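PDB 4NEK: enoyl-CoA hydratase/carnithine racemase from Magnetospirillum magneticum, which belongs to the enoyl-CoA hydratase/isomerase (crotonase) family and may shift the double bond of unsaturated acyl-CoA substrates as an enoyl-CoA isomerase. Local coordinates for the interface of chains A and B. Sequence-based numbering; all coordinates share one arbitrary frame. Chains: chain A/B, Enoyl-CoA hydratase/carnithine racemase.

The interface of chains A and B. Residues chain A 113-114, 208-209; chain B 144, 149, 152-153, 156-157.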
ATOM      1  N   CYS A 113     -20.560  -3.411  11.846  1.00 23.86           N
ATOM      2  CA  CYS A 113     -20.845  -2.064  11.511  1.00 22.95           C
ATOM      3  C   CYS A 113     -20.739  -1.840   9.998  1.00 23.59           C
ATOM      4  O   CYS A 113     -20.084  -2.572   9.305  1.00 23.78           O
ATOM      5  CB  CYS A 113     -19.944  -1.145  12.275  1.00 23.63           C
ATOM      6  SG  CYS A 113     -20.208  -1.295  14.073  1.00 28.14           S
ATOM      7  N   ASP A 114     -21.481  -0.865   9.500  1.00 23.03           N
ATOM      8  CA  ASP A 114     -21.503  -0.559   8.081  1.00 24.35           C
ATOM      9  C   ASP A 114     -20.402   0.423   7.705  1.00 24.01           C
ATOM     10  O   ASP A 114     -19.830   0.277   6.661  1.00 24.46           O
ATOM     11  CB  ASP A 114     -22.860  -0.027   7.713  1.00 25.88           C
ATOM     12  CG  ASP A 114     -23.982  -1.043   8.027  1.00 28.24           C
ATOM     13  OD1 ASP A 114     -24.058  -2.071   7.319  1.00 28.91           O
ATOM     14  OD2 ASP A 114     -24.730  -0.845   9.020  1.00 25.35           O
HETATM   15  N   MSE A 208     -26.603  -7.060   0.995  1.00 27.31           N
HETATM   16  CA  MSE A 208     -25.160  -7.137   1.204  1.00 30.70           C
HETATM   17  C   MSE A 208     -24.845  -8.164   2.230  1.00 29.53           C
HETATM   18  O   MSE A 208     -23.833  -8.817   2.141  1.00 30.83           O
HETATM   19  CB  MSE A 208     -24.572  -5.807   1.703  1.00 31.59           C
HETATM   20  CG  MSE A 208     -24.463  -4.811   0.541  1.00 34.72           C
HETATM   21 SE   MSE A 208     -23.944  -3.041   1.298  1.00 38.17          SE
HETATM   22  CE  MSE A 208     -22.010  -3.396   1.544  1.00 40.18           C
ATOM     23  N   LYS A 209     -25.692  -8.288   3.229  1.00 31.37           N
ATOM     24  CA  LYS A 209     -25.442  -9.201   4.340  1.00 31.51           C
ATOM     25  C   LYS A 209     -26.088 -10.562   4.159  1.00 31.30           C
ATOM     26  O   LYS A 209     -25.986 -11.391   5.029  1.00 29.61           O
ATOM     27  CB  LYS A 209     -25.900  -8.560   5.636  1.00 32.81           C
ATOM     28  CG  LYS A 209     -25.021  -7.353   5.936  1.00 37.08           C
ATOM     29  CD  LYS A 209     -25.338  -6.680   7.249  1.00 39.42           C
ATOM     30  CE  LYS A 209     -24.988  -7.557   8.425  1.00 39.64           C
ATOM     31  NZ  LYS A 209     -25.007  -6.774   9.682  1.00 42.32           N
TER
ATOM     32  N   PRO B 144     -19.034  -6.696  -1.462  1.00 25.19           N
ATOM     33  CA  PRO B 144     -18.613  -7.038  -0.107  1.00 24.85           C
ATOM     34  C   PRO B 144     -17.575  -8.142  -0.089  1.00 28.57           C
ATOM     35  O   PRO B 144     -16.630  -8.067   0.711  1.00 28.65           O
ATOM     36  CB  PRO B 144     -19.882  -7.505   0.580  1.00 24.52           C
ATOM     37  CG  PRO B 144     -20.981  -6.901  -0.214  1.00 26.99           C
ATOM     38  CD  PRO B 144     -20.486  -6.838  -1.644  1.00 26.30           C
ATOM     39  N   HIS B 149     -17.158  -5.509   3.907  1.00 26.59           N
ATOM     40  CA  HIS B 149     -18.464  -4.881   4.014  1.00 27.55           C
ATOM     41  C   HIS B 149     -18.393  -3.334   4.143  1.00 25.92           C
ATOM     42  O   HIS B 149     -19.193  -2.626   3.564  1.00 20.30           O
ATOM     43  CB  HIS B 149     -19.225  -5.461   5.191  1.00 28.29           C
ATOM     44  CG  HIS B 149     -20.583  -4.870   5.339  1.00 31.04           C
ATOM     45  ND1 HIS B 149     -21.635  -5.226   4.529  1.00 34.18           N
ATOM     46  CD2 HIS B 149     -21.041  -3.893   6.142  1.00 31.11           C
ATOM     47  CE1 HIS B 149     -22.701  -4.528   4.862  1.00 33.50           C
ATOM     48  NE2 HIS B 149     -22.356  -3.691   5.817  1.00 31.75           N
ATOM     49  N   ALA B 152     -17.280  -1.618   0.882  1.00 24.74           N
ATOM     50  CA  ALA B 152     -18.407  -1.796  -0.046  1.00 23.45           C
ATOM     51  C   ALA B 152     -19.589  -0.948   0.343  1.00 23.80           C
ATOM     52  O   ALA B 152     -20.299  -0.499  -0.516  1.00 24.83           O
ATOM     53  CB  ALA B 152     -18.837  -3.250  -0.110  1.00 22.40           C
ATOM     54  N   ALA B 153     -19.788  -0.677   1.630  1.00 24.61           N
ATOM     55  CA  ALA B 153     -20.810   0.277   2.049  1.00 23.84           C
ATOM     56  C   ALA B 153     -20.540   1.680   1.559  1.00 25.96           C
ATOM     57  O   ALA B 153     -21.492   2.383   1.282  1.00 30.37           O
ATOM     58  CB  ALA B 153     -20.960   0.315   3.558  1.00 24.65           C
ATOM     59  N   LEU B 156     -21.972   1.333  -2.028  1.00 26.88           N
ATOM     60  CA  LEU B 156     -23.341   0.956  -2.234  1.00 27.18           C
ATOM     61  C   LEU B 156     -24.318   1.660  -1.336  1.00 27.60           C
ATOM     62  O   LEU B 156     -25.467   1.891  -1.734  1.00 29.34           O
ATOM     63  CB  LEU B 156     -23.496  -0.538  -2.028  1.00 28.03           C
ATOM     64  CG  LEU B 156     -22.662  -1.417  -2.965  1.00 30.69           C
ATOM     65  CD1 LEU B 156     -22.957  -2.880  -2.737  1.00 29.35           C
ATOM     66  CD2 LEU B 156     -22.911  -1.087  -4.428  1.00 33.77           C
HETATM   67  N   MSE B 157     -23.910   1.985  -0.118  1.00 24.85           N
HETATM   68  CA  MSE B 157     -24.830   2.593   0.818  1.00 25.10           C
HETATM   69  C   MSE B 157     -24.677   4.091   0.834  1.00 24.83           C
HETATM   70  O   MSE B 157     -25.671   4.806   0.810  1.00 23.39           O
HETATM   71  CB  MSE B 157     -24.652   1.962   2.171  1.00 28.40           C
HETATM   72  CG  MSE B 157     -25.197   0.515   2.181  1.00 33.09           C
HETATM   73 SE   MSE B 157     -24.885  -0.385   3.958  1.00 37.42          SE
HETATM   74  CE  MSE B 157     -25.852   0.866   5.102  1.00 34.56           C
TER
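A:Asp114, in the loop just before strand 115-118, and A:Met208, the last residue of helix 198-208, meet B:His149, the first residue of helix 149-156. The side chain of B:His149 stands with CG anti to the backbone N (chi1 -179°), which carries its ring over to chain A. There the ring nitrogen NE2 donates a hydrogen bond to the carboxylate oxygen OD1 of A:Asp114, at 2.8 Å. The bond is nearly straight. OD1 lies close to the ring plane; NE2 meets it from its anti side, tilted somewhat out of the carboxylate plane, and the carboxylate is turned 55° from the ring. The aspartate could favour a positive charge on the imidazole, while the amine NZ of A:Lys209, 5.6 Å from NE2, could oppose it. A:Met208, a selenomethionine, has more surface buried against chain B than any other residue of the patch. A bend at chi3 (79°) turns its methyl CE in between B:Ala152, 3.6 Å from CB, and one side of the B:His149 ring, 3.5 Å from ND1. Its selenium is 3.9 Å from CG of B:Met157, also a selenomethionine. The aliphatic CG of A:Lys209 lies over the opposite side of the ring, off centre, 3.8 Å from CE1. Both chains cross the histidine at about a right angle. An alanine at B:His149 would probably leave the A:Asp114 carboxylate without its partner across the interface and open a gap beside A:Met208. The patch joins a polar anchor to apolar packing between two copies in the deposited six-chain assembly, and may contribute to oligomer formation.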